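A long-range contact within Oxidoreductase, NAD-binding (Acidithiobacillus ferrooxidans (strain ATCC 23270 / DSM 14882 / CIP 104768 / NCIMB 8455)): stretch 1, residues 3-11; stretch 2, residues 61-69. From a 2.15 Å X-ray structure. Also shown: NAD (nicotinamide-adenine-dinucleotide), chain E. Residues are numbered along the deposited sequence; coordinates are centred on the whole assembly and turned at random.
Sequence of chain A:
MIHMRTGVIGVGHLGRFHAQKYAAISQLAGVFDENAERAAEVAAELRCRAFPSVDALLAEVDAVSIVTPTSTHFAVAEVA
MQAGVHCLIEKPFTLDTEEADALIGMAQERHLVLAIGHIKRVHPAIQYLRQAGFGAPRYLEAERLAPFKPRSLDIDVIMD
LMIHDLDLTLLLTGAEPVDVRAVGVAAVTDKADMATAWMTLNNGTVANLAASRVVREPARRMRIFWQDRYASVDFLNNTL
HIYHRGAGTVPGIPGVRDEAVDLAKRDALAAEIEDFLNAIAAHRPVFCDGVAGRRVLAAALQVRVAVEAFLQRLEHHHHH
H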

# COMPACT_ATOMS: atom_id res chain seq x y z
N HIS A 3 2.49 -23.94 6.19
CA HIS A 3 3.27 -24.90 5.42
C HIS A 3 3.11 -24.53 3.96
O HIS A 3 2.17 -24.93 3.28
CB HIS A 3 2.83 -26.33 5.72
CG HIS A 3 3.07 -26.72 7.14
ND1 HIS A 3 4.31 -26.67 7.73
CD2 HIS A 3 2.21 -27.13 8.11
CE1 HIS A 3 4.22 -27.06 8.99
NE2 HIS A 3 2.96 -27.34 9.25
N MET A 4 4.06 -23.74 3.47
CA MET A 4 4.01 -23.18 2.14
C MET A 4 5.42 -22.93 1.64
O MET A 4 6.26 -22.43 2.40
CB MET A 4 3.21 -21.89 2.14
CG MET A 4 3.07 -21.26 0.79
SD MET A 4 1.48 -21.70 0.10
CE MET A 4 0.52 -20.39 0.84
N ARG A 5 5.69 -23.27 0.38
CA ARG A 5 6.97 -22.96 -0.25
C ARG A 5 6.91 -21.55 -0.83
O ARG A 5 6.09 -21.26 -1.72
CB ARG A 5 7.31 -23.98 -1.33
CG ARG A 5 7.68 -25.35 -0.78
CD ARG A 5 7.76 -26.35 -1.91
NE ARG A 5 6.57 -26.33 -2.74
CZ ARG A 5 6.57 -26.49 -4.06
NH1 ARG A 5 7.73 -26.66 -4.70
NH2 ARG A 5 5.44 -26.47 -4.74
N THR A 6 7.78 -20.68 -0.34
CA THR A 6 7.71 -19.25 -0.63
C THR A 6 9.05 -18.74 -1.17
O THR A 6 10.11 -19.33 -0.94
CB THR A 6 7.32 -18.44 0.61
OG1 THR A 6 8.28 -18.67 1.66
CG2 THR A 6 5.92 -18.84 1.10
N GLY A 7 8.96 -17.63 -1.91
CA GLY A 7 10.13 -16.97 -2.45
C GLY A 7 9.90 -15.48 -2.61
O GLY A 7 8.77 -14.99 -2.52
N VAL A 8 10.99 -14.76 -2.85
CA VAL A 8 10.94 -13.34 -3.14
C VAL A 8 11.73 -13.08 -4.41
O VAL A 8 12.87 -13.55 -4.55
CB VAL A 8 11.48 -12.47 -1.98
CG1 VAL A 8 11.38 -10.99 -2.34
CG2 VAL A 8 10.69 -12.73 -0.69
N ILE A 9 11.12 -12.38 -5.34
CA ILE A 9 11.74 -11.95 -6.59
C ILE A 9 12.01 -10.46 -6.44
O ILE A 9 11.08 -9.65 -6.41
CB ILE A 9 10.83 -12.23 -7.79
CG1 ILE A 9 10.55 -13.74 -7.90
CG2 ILE A 9 11.42 -11.59 -9.06
CD1 ILE A 9 9.45 -14.10 -8.87
N GLY A 10 13.29 -10.11 -6.30
CA GLY A 10 13.67 -8.73 -6.05
C GLY A 10 13.92 -8.49 -4.58
O GLY A 10 12.96 -8.31 -3.82
N VAL A 11 15.18 -8.49 -4.16
CA VAL A 11 15.53 -8.41 -2.75
C VAL A 11 16.40 -7.19 -2.45
O VAL A 11 17.34 -7.26 -1.66
CB VAL A 11 16.20 -9.70 -2.25
CG1 VAL A 11 15.12 -10.73 -1.94
CG2 VAL A 11 17.20 -10.22 -3.28
N VAL A 61 8.59 -23.10 -5.54
CA VAL A 61 7.71 -22.40 -4.60
C VAL A 61 6.25 -22.46 -5.04
O VAL A 61 5.93 -22.70 -6.21
CB VAL A 61 8.07 -20.91 -4.42
CG1 VAL A 61 9.48 -20.73 -3.93
CG2 VAL A 61 7.81 -20.16 -5.73
N ASP A 62 5.38 -22.16 -4.08
CA ASP A 62 3.95 -21.95 -4.27
C ASP A 62 3.56 -20.48 -4.31
O ASP A 62 2.63 -20.12 -5.03
CB ASP A 62 3.16 -22.65 -3.15
CG ASP A 62 3.55 -24.11 -2.96
OD1 ASP A 62 3.29 -24.90 -3.89
OD2 ASP A 62 4.11 -24.46 -1.89
N ALA A 63 4.23 -19.62 -3.54
CA ALA A 63 3.92 -18.19 -3.58
C ALA A 63 5.19 -17.36 -3.57
O ALA A 63 6.22 -17.76 -3.02
CB ALA A 63 3.02 -17.76 -2.40
N VAL A 64 5.11 -16.18 -4.17
CA VAL A 64 6.21 -15.24 -4.11
C VAL A 64 5.71 -13.85 -3.77
O VAL A 64 4.56 -13.48 -4.04
CB VAL A 64 7.01 -15.18 -5.44
CG1 VAL A 64 7.58 -16.54 -5.79
CG2 VAL A 64 6.11 -14.66 -6.54
N SER A 65 6.60 -13.07 -3.17
CA SER A 65 6.50 -11.62 -3.22
C SER A 65 7.34 -11.08 -4.39
O SER A 65 8.45 -11.55 -4.63
CB SER A 65 6.97 -10.99 -1.90
OG SER A 65 5.95 -11.07 -0.90
N ILE A 66 6.77 -10.12 -5.11
CA ILE A 66 7.44 -9.44 -6.22
C ILE A 66 7.71 -8.02 -5.77
O ILE A 66 6.79 -7.21 -5.59
CB ILE A 66 6.59 -9.47 -7.50
CG1 ILE A 66 6.57 -10.88 -8.08
CG2 ILE A 66 7.11 -8.49 -8.51
CD1 ILE A 66 5.43 -11.11 -9.04
N VAL A 67 9.00 -7.73 -5.54
CA VAL A 67 9.43 -6.45 -4.98
C VAL A 67 10.46 -5.81 -5.91
O VAL A 67 11.47 -5.27 -5.45
CB VAL A 67 9.97 -6.63 -3.55
CG1 VAL A 67 9.89 -5.29 -2.81
CG2 VAL A 67 9.17 -7.69 -2.80
N THR A 68 10.25 -5.95 -7.21
CA THR A 68 11.10 -5.35 -8.23
C THR A 68 10.58 -3.96 -8.58
O THR A 68 9.53 -3.54 -8.09
CB THR A 68 11.12 -6.28 -9.45
OG1 THR A 68 9.77 -6.48 -9.90
CG2 THR A 68 11.77 -7.63 -9.07
N PRO A 69 11.29 -3.19 -9.42
CA PRO A 69 10.78 -1.86 -9.78
C PRO A 69 9.45 -1.96 -10.51
O PRO A 69 9.19 -2.92 -11.24
CB PRO A 69 11.88 -1.28 -10.69
CG PRO A 69 13.13 -1.94 -10.22
CD PRO A 69 12.68 -3.36 -9.90
PA NAD E . 15.33 -1.20 -4.69
O1A NAD E . 15.77 -0.92 -6.09
O2A NAD E . 16.09 -1.09 -3.39
O5B NAD E . 15.13 -2.93 -4.81
C5B NAD E . 14.98 -3.24 -6.17
C4B NAD E . 15.51 -4.65 -6.43
O4B NAD E . 14.94 -5.18 -7.59
C3B NAD E . 17.02 -4.50 -6.68
O3B NAD E . 17.59 -5.42 -5.83
C2B NAD E . 17.17 -4.89 -8.16
O2B NAD E . 18.38 -5.61 -8.39
C1B NAD E . 15.99 -5.85 -8.29
N9A NAD E . 15.49 -6.00 -9.65
C8A NAD E . 15.31 -5.08 -10.66
N7A NAD E . 14.78 -5.60 -11.77
C5A NAD E . 14.60 -6.93 -11.47
C6A NAD E . 14.08 -8.02 -12.23
N6A NAD E . 13.65 -7.81 -13.52
N1A NAD E . 14.02 -9.26 -11.67
C2A NAD E . 14.48 -9.39 -10.38
N3A NAD E . 14.98 -8.45 -9.55
C4A NAD E . 15.04 -7.22 -10.14
O3 NAD E . 13.93 -0.51 -4.25
PN NAD E . 13.09 -1.09 -3.02
O1N NAD E . 13.18 -2.53 -2.57
O2N NAD E . 12.96 0.15 -2.20
O5D NAD E . 11.40 -1.11 -3.61
O HOH W 1 6.39 -25.60 -7.95

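Two parallel strands, 5-9 and 63-66, lie side by side and share a ladder of backbone hydrogen bonds. In the parallel pattern, alternate residues of the first strand use both their N and O atoms toward the second. Gly7 N donates to Ala63 O (3.0 Å), and Gly7 O accepts from Ser65 N (3.0 Å); Ile9 N then donates to Ser65 O (2.9 Å), and Ile9 O accepts from Val67 N (3.0 Å). The last two bonds are nearly straight. Carbonyls also receive CA-H contacts, as where Val64 CA approaches Gly7 O at 3.0 Å.

The ladder begins at Arg5, whose carbonyl is shared: Arg5 O accepts from Asp62 N (2.6 Å) and from Ala63 N (3.1 Å). Asp62 suits this end because its carboxylate reaches back across the gap. Its OD2 takes Arg5 N (3.0 Å), satisfying an amide that precedes the regular ladder, and also Arg5 NE (3.2 Å), while Arg5 NH2 meets Asp62 OD1 at 2.8 Å in a salt bridge. Both carboxylate oxygens are thus engaged by one arginine, at the exposed edge where charges are readily accommodated.

Further along, the contact is buried and mostly apolar. Ile9 CD1 packs against Val64 CG2 (4.1 Å), on the sheet face that Ile66 shares; on the other face, Val8 CG1 meets Val67 CG2 (4.0 Å). The buried hydroxyls of Thr6, Ser65 and Thr68 are satisfied elsewhere in the structure.

Glycine fits twice. A CB on Gly7 would sit tightly against Val61 CG1. At Gly10 the constraint is stronger: the positive phi would jam a CB against the preceding carbonyl, and it would also clash with Thr68 CG2 and Val67 O. The bare Gly10 CA lies 3.7 Å from NAD N3A, and Thr68 CG2 approaches that same N3A at 3.3 Å, so the end of the pairing borders the dinucleotide's adenine.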